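Local atomic coordinates of putative Outer membrane protein (Helicobacter pylori, PDB entry 6GW5), a protein that probably serves as a sialic-acid- or Lewis-type glycan-binding outer membrane adhesin (SabA), of which this chain is the extracellular adhesin domain. Residues G101-P104 with F105-V109. Numbering follows the deposited sequence.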
ATOM      1  N   GLY A 101      11.480  36.903  -7.761  1.00 61.13           N
ATOM      2  CA  GLY A 101      10.108  36.464  -7.547  1.00 54.26           C
ATOM      3  C   GLY A 101       9.372  37.201  -6.452  1.00 54.12           C
ATOM      4  O   GLY A 101       8.157  37.028  -6.296  1.00 53.31           O
ATOM      5  N   ASN A 102      10.070  38.046  -5.692  1.00 59.26           N
ATOM      6  CA  ASN A 102       9.426  38.801  -4.599  1.00 54.60           C
ATOM      7  C   ASN A 102       8.294  39.693  -5.132  1.00 48.89           C
ATOM      8  O   ASN A 102       8.475  40.407  -6.098  1.00 47.97           O
ATOM      9  CB  ASN A 102      10.462  39.646  -3.857  1.00 54.89           C
ATOM     10  CG  ASN A 102      10.218  39.728  -2.367  1.00 55.58           C
ATOM     11  OD1 ASN A 102       9.349  39.060  -1.809  1.00 56.56           O
ATOM     12  ND2 ASN A 102      11.007  40.569  -1.698  1.00 53.66           N
ATOM     13  N   PRO A 103       7.106  39.589  -4.555  1.00 49.18           N
ATOM     14  CA  PRO A 103       6.015  40.396  -5.101  1.00 50.42           C
ATOM     15  C   PRO A 103       6.076  41.812  -4.611  1.00 52.39           C
ATOM     16  O   PRO A 103       6.741  42.086  -3.629  1.00 51.69           O
ATOM     17  CB  PRO A 103       4.765  39.739  -4.501  1.00 48.25           C
ATOM     18  CG  PRO A 103       5.238  39.100  -3.250  1.00 44.91           C
ATOM     19  CD  PRO A 103       6.601  38.573  -3.612  1.00 47.38           C
ATOM     20  N   PRO A 104       5.324  42.699  -5.253  1.00 57.54           N
ATOM     21  CA  PRO A 104       5.222  44.061  -4.732  1.00 57.18           C
ATOM     22  C   PRO A 104       4.571  44.107  -3.350  1.00 54.61           C
ATOM     23  O   PRO A 104       3.727  43.308  -3.039  1.00 46.24           O
ATOM     24  CB  PRO A 104       4.354  44.775  -5.775  1.00 57.24           C
ATOM     25  CG  PRO A 104       3.643  43.701  -6.540  1.00 57.28           C
ATOM     26  CD  PRO A 104       4.548  42.512  -6.494  1.00 57.45           C
ATOM     27  N   PHE A 105       4.942  45.078  -2.544  1.00 58.61           N
ATOM     28  CA  PHE A 105       4.432  45.151  -1.175  1.00 58.75           C
ATOM     29  C   PHE A 105       2.914  45.413  -1.087  1.00 51.82           C
ATOM     30  O   PHE A 105       2.271  45.087  -0.074  1.00 47.26           O
ATOM     31  CB  PHE A 105       5.220  46.213  -0.395  1.00 64.04           C
ATOM     32  CG  PHE A 105       4.800  46.333   1.047  1.00 70.56           C
ATOM     33  CD1 PHE A 105       5.113  45.331   1.960  1.00 67.26           C
ATOM     34  CD2 PHE A 105       4.053  47.433   1.487  1.00 71.97           C
ATOM     35  CE1 PHE A 105       4.684  45.422   3.285  1.00 69.63           C
ATOM     36  CE2 PHE A 105       3.627  47.528   2.808  1.00 71.15           C
ATOM     37  CZ  PHE A 105       3.946  46.525   3.710  1.00 71.54           C
ATOM     38  N   SER A 106       2.355  45.997  -2.148  1.00 48.23           N
ATOM     39  CA  SER A 106       0.899  46.203  -2.296  1.00 47.84           C
ATOM     40  C   SER A 106       0.104  44.922  -2.101  1.00 48.95           C
ATOM     41  O   SER A 106      -0.975  44.904  -1.500  1.00 45.35           O
ATOM     42  CB  SER A 106       0.594  46.778  -3.680  1.00 49.85           C
ATOM     43  OG  SER A 106       1.263  46.052  -4.678  1.00 47.31           O
ATOM     44  N   THR A 107       0.669  43.847  -2.629  1.00 48.64           N
ATOM     45  CA  THR A 107       0.287  42.470  -2.284  1.00 50.21           C
ATOM     46  C   THR A 107      -0.154  42.265  -0.829  1.00 47.61           C
ATOM     47  O   THR A 107      -1.227  41.690  -0.565  1.00 54.92           O
ATOM     48  CB  THR A 107       1.452  41.524  -2.651  1.00 47.55           C
ATOM     49  OG1 THR A 107       1.226  40.964  -3.956  1.00 41.18           O
ATOM     50  CG2 THR A 107       1.602  40.450  -1.733  1.00 49.08           C
ATOM     51  N   ILE A 108       0.671  42.742   0.093  1.00 43.38           N
ATOM     52  CA  ILE A 108       0.432  42.582   1.506  1.00 42.25           C
ATOM     53  C   ILE A 108      -0.770  43.414   1.910  1.00 46.13           C
ATOM     54  O   ILE A 108      -1.605  42.953   2.717  1.00 50.10           O
ATOM     55  CB  ILE A 108       1.679  42.958   2.335  1.00 46.66           C
ATOM     56  CG1 ILE A 108       2.870  42.023   1.976  1.00 52.44           C
ATOM     57  CG2 ILE A 108       1.402  42.923   3.849  1.00 47.04           C
ATOM     58  CD1 ILE A 108       2.778  40.608   2.533  1.00 50.47           C
ATOM     59  N   VAL A 109      -0.870  44.622   1.351  1.00 43.56           N
ATOM     60  CA  VAL A 109      -1.958  45.545   1.728  1.00 49.24           C
ATOM     61  C   VAL A 109      -3.267  44.924   1.258  1.00 45.50           C
ATOM     62  O   VAL A 109      -4.182  44.701   2.043  1.00 45.88           O
ATOM     63  CB  VAL A 109      -1.786  47.006   1.140  1.00 53.29           C
ATOM     64  CG1 VAL A 109      -2.844  47.946   1.708  1.00 54.10           C
ATOM     65  CG2 VAL A 109      -0.376  47.568   1.385  1.00 51.06           C
TER
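Thr107 N gives a weak hydrogen bond to Pro104 O, 3.1 Å away with an N-H...O angle of 126°, and this backbone link forms where an extended segment with two successive prolines leads into helical turns. The next bond of the turn is shorter, Ile108 N lying 2.8 Å from Phe105 O.

The side chains meet mostly on the two prolines. Ser106 OG comes alongside the Pro104 ring, 3.5 Å from its CB; with chi1 at 48° the hydroxyl sits between the backbone N and the carbonyl carbon, which brings OG beside Pro104 CB in a van der Waals contact. Thr107 reaches across to Pro103 instead. Its OG1 is 3.8 Å from Pro103 CB, while its methyl CG2 lies 4.2 Å from Pro103 CG, so both branches border the same ring.

These residues form the entry to the short helix 106-111, which follows the loop after strand 87-89; the centre of this contact lies about 43 Å from the centre of the chain, at one extremity of the elongated, mainly helical adhesin domain. Thr107 OG1 also makes a weak hydrogen bond to Asn192 OD1, and Asn102 OD1 accepts a hydrogen bond from Val88 N, which ties the loop back to the strand.

Phe105 points away from the prolines. Holding CG anti to the backbone N (chi1 -178°) directs the ring to Phe87, which it meets edge-to-face.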